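PDB 2QM0: BES from Bacillus cereus ATCC 14579, which probably acts as a hydrolase of the esterase D family, with an alpha/beta-hydrolase fold, although its substrate is unknown. Local coordinates for residues Y102-V108 / T125-F131. Residue numbers count along the deposited sequence, not the author numbering.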
ATOM      1  N   TYR B 102     -22.560  -9.286   4.687  1.00 32.64           N
ATOM      2  CA  TYR B 102     -23.550  -9.057   5.731  1.00 32.38           C
ATOM      3  C   TYR B 102     -23.270  -7.761   6.533  1.00 32.19           C
ATOM      4  O   TYR B 102     -24.170  -6.919   6.740  1.00 32.18           O
ATOM      5  CB  TYR B 102     -23.645 -10.281   6.632  1.00 33.33           C
ATOM      6  CG  TYR B 102     -24.675 -10.112   7.717  1.00 33.98           C
ATOM      7  CD1 TYR B 102     -26.030 -10.089   7.406  1.00 35.44           C
ATOM      8  CD2 TYR B 102     -24.292  -9.943   9.041  1.00 34.05           C
ATOM      9  CE1 TYR B 102     -27.006  -9.918   8.409  1.00 36.70           C
ATOM     10  CE2 TYR B 102     -25.245  -9.773  10.050  1.00 36.06           C
ATOM     11  CZ  TYR B 102     -26.603  -9.765   9.721  1.00 35.71           C
ATOM     12  OH  TYR B 102     -27.562  -9.592  10.704  1.00 36.81           O
ATOM     13  N   ASP B 103     -22.023  -7.578   6.953  1.00 31.64           N
ATOM     14  CA  ASP B 103     -21.660  -6.419   7.769  1.00 31.65           C
ATOM     15  C   ASP B 103     -21.868  -5.081   7.083  1.00 31.02           C
ATOM     16  O   ASP B 103     -22.134  -4.081   7.737  1.00 30.48           O
ATOM     17  CB  ASP B 103     -20.187  -6.510   8.204  1.00 32.76           C
ATOM     18  CG  ASP B 103     -19.957  -7.575   9.268  1.00 33.67           C
ATOM     19  OD1 ASP B 103     -20.947  -8.132   9.752  1.00 35.96           O
ATOM     20  OD2 ASP B 103     -18.799  -7.871   9.590  1.00 32.07           O
ATOM     21  N   PHE B 104     -21.675  -5.053   5.769  1.00 30.33           N
ATOM     22  CA  PHE B 104     -21.561  -3.783   5.071  1.00 30.87           C
ATOM     23  C   PHE B 104     -22.875  -3.303   4.494  1.00 30.85           C
ATOM     24  O   PHE B 104     -22.989  -2.150   4.122  1.00 31.05           O
ATOM     25  CB  PHE B 104     -20.553  -3.870   3.928  1.00 30.61           C
ATOM     26  CG  PHE B 104     -19.126  -4.075   4.364  1.00 30.44           C
ATOM     27  CD1 PHE B 104     -18.717  -3.790   5.657  1.00 29.84           C
ATOM     28  CD2 PHE B 104     -18.167  -4.486   3.440  1.00 29.12           C
ATOM     29  CE1 PHE B 104     -17.358  -3.967   6.040  1.00 30.77           C
ATOM     30  CE2 PHE B 104     -16.820  -4.663   3.834  1.00 27.97           C
ATOM     31  CZ  PHE B 104     -16.439  -4.398   5.138  1.00 30.40           C
ATOM     32  N   THR B 105     -23.846  -4.199   4.400  1.00 31.98           N
ATOM     33  CA  THR B 105     -25.068  -3.888   3.682  1.00 32.40           C
ATOM     34  C   THR B 105     -26.198  -3.481   4.636  1.00 34.66           C
ATOM     35  O   THR B 105     -26.503  -4.194   5.602  1.00 33.26           O
ATOM     36  CB  THR B 105     -25.490  -5.022   2.722  1.00 32.18           C
ATOM     37  OG1 THR B 105     -25.594  -6.254   3.454  1.00 31.29           O
ATOM     38  CG2 THR B 105     -24.462  -5.171   1.565  1.00 30.48           C
ATOM     39  N   PRO B 106     -26.774  -2.292   4.403  1.00 36.72           N
ATOM     40  CA  PRO B 106     -27.771  -1.795   5.362  1.00 38.61           C
ATOM     41  C   PRO B 106     -29.152  -2.411   5.220  1.00 40.30           C
ATOM     42  O   PRO B 106     -29.881  -2.470   6.212  1.00 41.08           O
ATOM     43  CB  PRO B 106     -27.820  -0.292   5.089  1.00 38.57           C
ATOM     44  CG  PRO B 106     -26.722  -0.008   4.087  1.00 39.17           C
ATOM     45  CD  PRO B 106     -26.512  -1.310   3.337  1.00 36.98           C
ATOM     46  N   SER B 107     -29.504  -2.892   4.030  1.00 41.88           N
ATOM     47  CA  SER B 107     -30.822  -3.510   3.818  1.00 43.41           C
ATOM     48  C   SER B 107     -30.765  -4.994   3.419  1.00 43.29           C
ATOM     49  O   SER B 107     -29.718  -5.504   2.990  1.00 42.88           O
ATOM     50  CB  SER B 107     -31.636  -2.721   2.782  1.00 43.15           C
ATOM     51  OG  SER B 107     -30.887  -2.560   1.588  1.00 47.33           O
ATOM     52  N   VAL B 108     -31.901  -5.674   3.580  1.00 42.54           N
ATOM     53  CA  VAL B 108     -32.047  -7.043   3.134  1.00 42.02           C
ATOM     54  C   VAL B 108     -32.494  -7.030   1.673  1.00 41.64           C
ATOM     55  O   VAL B 108     -33.498  -6.396   1.302  1.00 41.60           O
ATOM     56  CB  VAL B 108     -33.036  -7.846   3.997  1.00 41.94           C
ATOM     57  CG1 VAL B 108     -33.045  -9.315   3.585  1.00 41.63           C
ATOM     58  CG2 VAL B 108     -32.704  -7.699   5.490  1.00 42.85           C
ATOM     59  N   THR B 125     -27.616 -10.479   3.828  1.00 35.91           N
ATOM     60  CA  THR B 125     -27.473  -9.028   3.721  1.00 35.26           C
ATOM     61  C   THR B 125     -28.204  -8.329   4.861  1.00 35.33           C
ATOM     62  O   THR B 125     -29.035  -8.949   5.556  1.00 35.54           O
ATOM     63  CB  THR B 125     -27.988  -8.496   2.348  1.00 35.72           C
ATOM     64  OG1 THR B 125     -29.356  -8.859   2.148  1.00 34.26           O
ATOM     65  CG2 THR B 125     -27.134  -9.073   1.173  1.00 34.34           C
ATOM     66  N   GLY B 126     -27.903  -7.050   5.066  1.00 34.12           N
ATOM     67  CA  GLY B 126     -28.649  -6.230   6.027  1.00 33.45           C
ATOM     68  C   GLY B 126     -28.060  -6.120   7.422  1.00 33.02           C
ATOM     69  O   GLY B 126     -28.740  -5.689   8.367  1.00 33.65           O
ATOM     70  N   GLY B 127     -26.796  -6.491   7.568  1.00 32.51           N
ATOM     71  CA  GLY B 127     -26.117  -6.431   8.873  1.00 31.53           C
ATOM     72  C   GLY B 127     -25.446  -5.123   9.266  1.00 32.16           C
ATOM     73  O   GLY B 127     -24.816  -5.079  10.321  1.00 32.02           O
ATOM     74  N   ALA B 128     -25.587  -4.063   8.447  1.00 31.94           N
ATOM     75  CA  ALA B 128     -24.864  -2.808   8.667  1.00 31.90           C
ATOM     76  C   ALA B 128     -25.187  -2.207  10.023  1.00 32.60           C
ATOM     77  O   ALA B 128     -24.307  -1.696  10.711  1.00 29.85           O
ATOM     78  CB  ALA B 128     -25.163  -1.808   7.582  1.00 33.16           C
ATOM     79  N   HIS B 129     -26.471  -2.256  10.394  1.00 32.46           N
ATOM     80  CA  HIS B 129     -26.871  -1.712  11.688  1.00 33.59           C
ATOM     81  C   HIS B 129     -26.134  -2.403  12.842  1.00 32.02           C
ATOM     82  O   HIS B 129     -25.569  -1.735  13.718  1.00 31.20           O
ATOM     83  CB  HIS B 129     -28.403  -1.758  11.900  1.00 34.41           C
ATOM     84  CG  HIS B 129     -28.779  -1.583  13.337  1.00 39.67           C
ATOM     85  ND1 HIS B 129     -28.647  -0.375  13.993  1.00 44.31           N
ATOM     86  CD2 HIS B 129     -29.196  -2.477  14.271  1.00 42.64           C
ATOM     87  CE1 HIS B 129     -28.990  -0.528  15.266  1.00 44.13           C
ATOM     88  NE2 HIS B 129     -29.320  -1.795  15.459  1.00 44.58           N
ATOM     89  N   ASN B 130     -26.138  -3.732  12.845  1.00 32.25           N
ATOM     90  CA  ASN B 130     -25.439  -4.500  13.889  1.00 33.27           C
ATOM     91  C   ASN B 130     -23.919  -4.289  13.874  1.00 33.05           C
ATOM     92  O   ASN B 130     -23.269  -4.322  14.922  1.00 31.95           O
ATOM     93  CB  ASN B 130     -25.733  -6.001  13.775  1.00 33.41           C
ATOM     94  CG  ASN B 130     -27.179  -6.353  14.135  1.00 37.56           C
ATOM     95  OD1 ASN B 130     -27.934  -5.519  14.639  1.00 39.72           O
ATOM     96  ND2 ASN B 130     -27.574  -7.575  13.826  1.00 38.27           N
ATOM     97  N   PHE B 131     -23.364  -4.077  12.680  1.00 32.36           N
ATOM     98  CA  PHE B 131     -21.924  -3.892  12.536  1.00 32.34           C
ATOM     99  C   PHE B 131     -21.534  -2.562  13.140  1.00 32.80           C
ATOM    100  O   PHE B 131     -20.525  -2.455  13.864  1.00 33.91           O
ATOM    101  CB  PHE B 131     -21.531  -3.970  11.046  1.00 32.27           C
ATOM    102  CG  PHE B 131     -20.036  -3.915  10.796  1.00 31.18           C
ATOM    103  CD1 PHE B 131     -19.150  -4.659  11.560  1.00 31.01           C
ATOM    104  CD2 PHE B 131     -19.527  -3.123   9.767  1.00 31.05           C
ATOM    105  CE1 PHE B 131     -17.744  -4.636  11.276  1.00 34.09           C
ATOM    106  CE2 PHE B 131     -18.130  -3.074   9.496  1.00 31.41           C
ATOM    107  CZ  PHE B 131     -17.254  -3.835  10.249  1.00 29.78           C
TER
HETATM  108  O   HOH W   1     -23.268  -7.501  11.466  1.00 41.24           O
HETATM  109  O   HOH W   2     -28.777  -2.574   8.803  1.00 41.82           O
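T105 accepts both of the well-formed hydrogen bonds between the segments. Its OG1 accepts a hydrogen bond from G126 N (2.9 Å), while that same hydroxyl bonds C101 O one turn back in helix 98-104; its carbonyl O accepts A128 N (3.0 Å), a first-turn amide of helix 128-146 that no earlier carbonyl of its own helix can satisfy. A weaker bond runs from G127 N to Y102 O (2.8 Å, 122°). Water 2 links P106 O, G126 O and H129 N, another first-turn amide. Both glycines are needed: G126 has a positive phi (95°), at which a CB would press on the carbonyl O of T125 as well as clash with V108 CG2; on G127 a CB would run into Y102 O. Without one, G127 lays its CA 3.5 Å from the centroid of the Y102 ring, a CH-pi contact over the face. D103, whose carboxylate is held by Y32 and K30, sets its CB over the F131 ring, 3.8 Å from the centroid. The small A128 lets P106 approach (CB to CB 3.9 Å), and F104 CE1 meets F131 CE2 at 3.7 Å against L54 and F165. The excursion between the segments, devoid of helix and strand, is thus pinched at its base, where the end of one helix meets the start of another beside the central sheet of an alpha/beta-hydrolase fold.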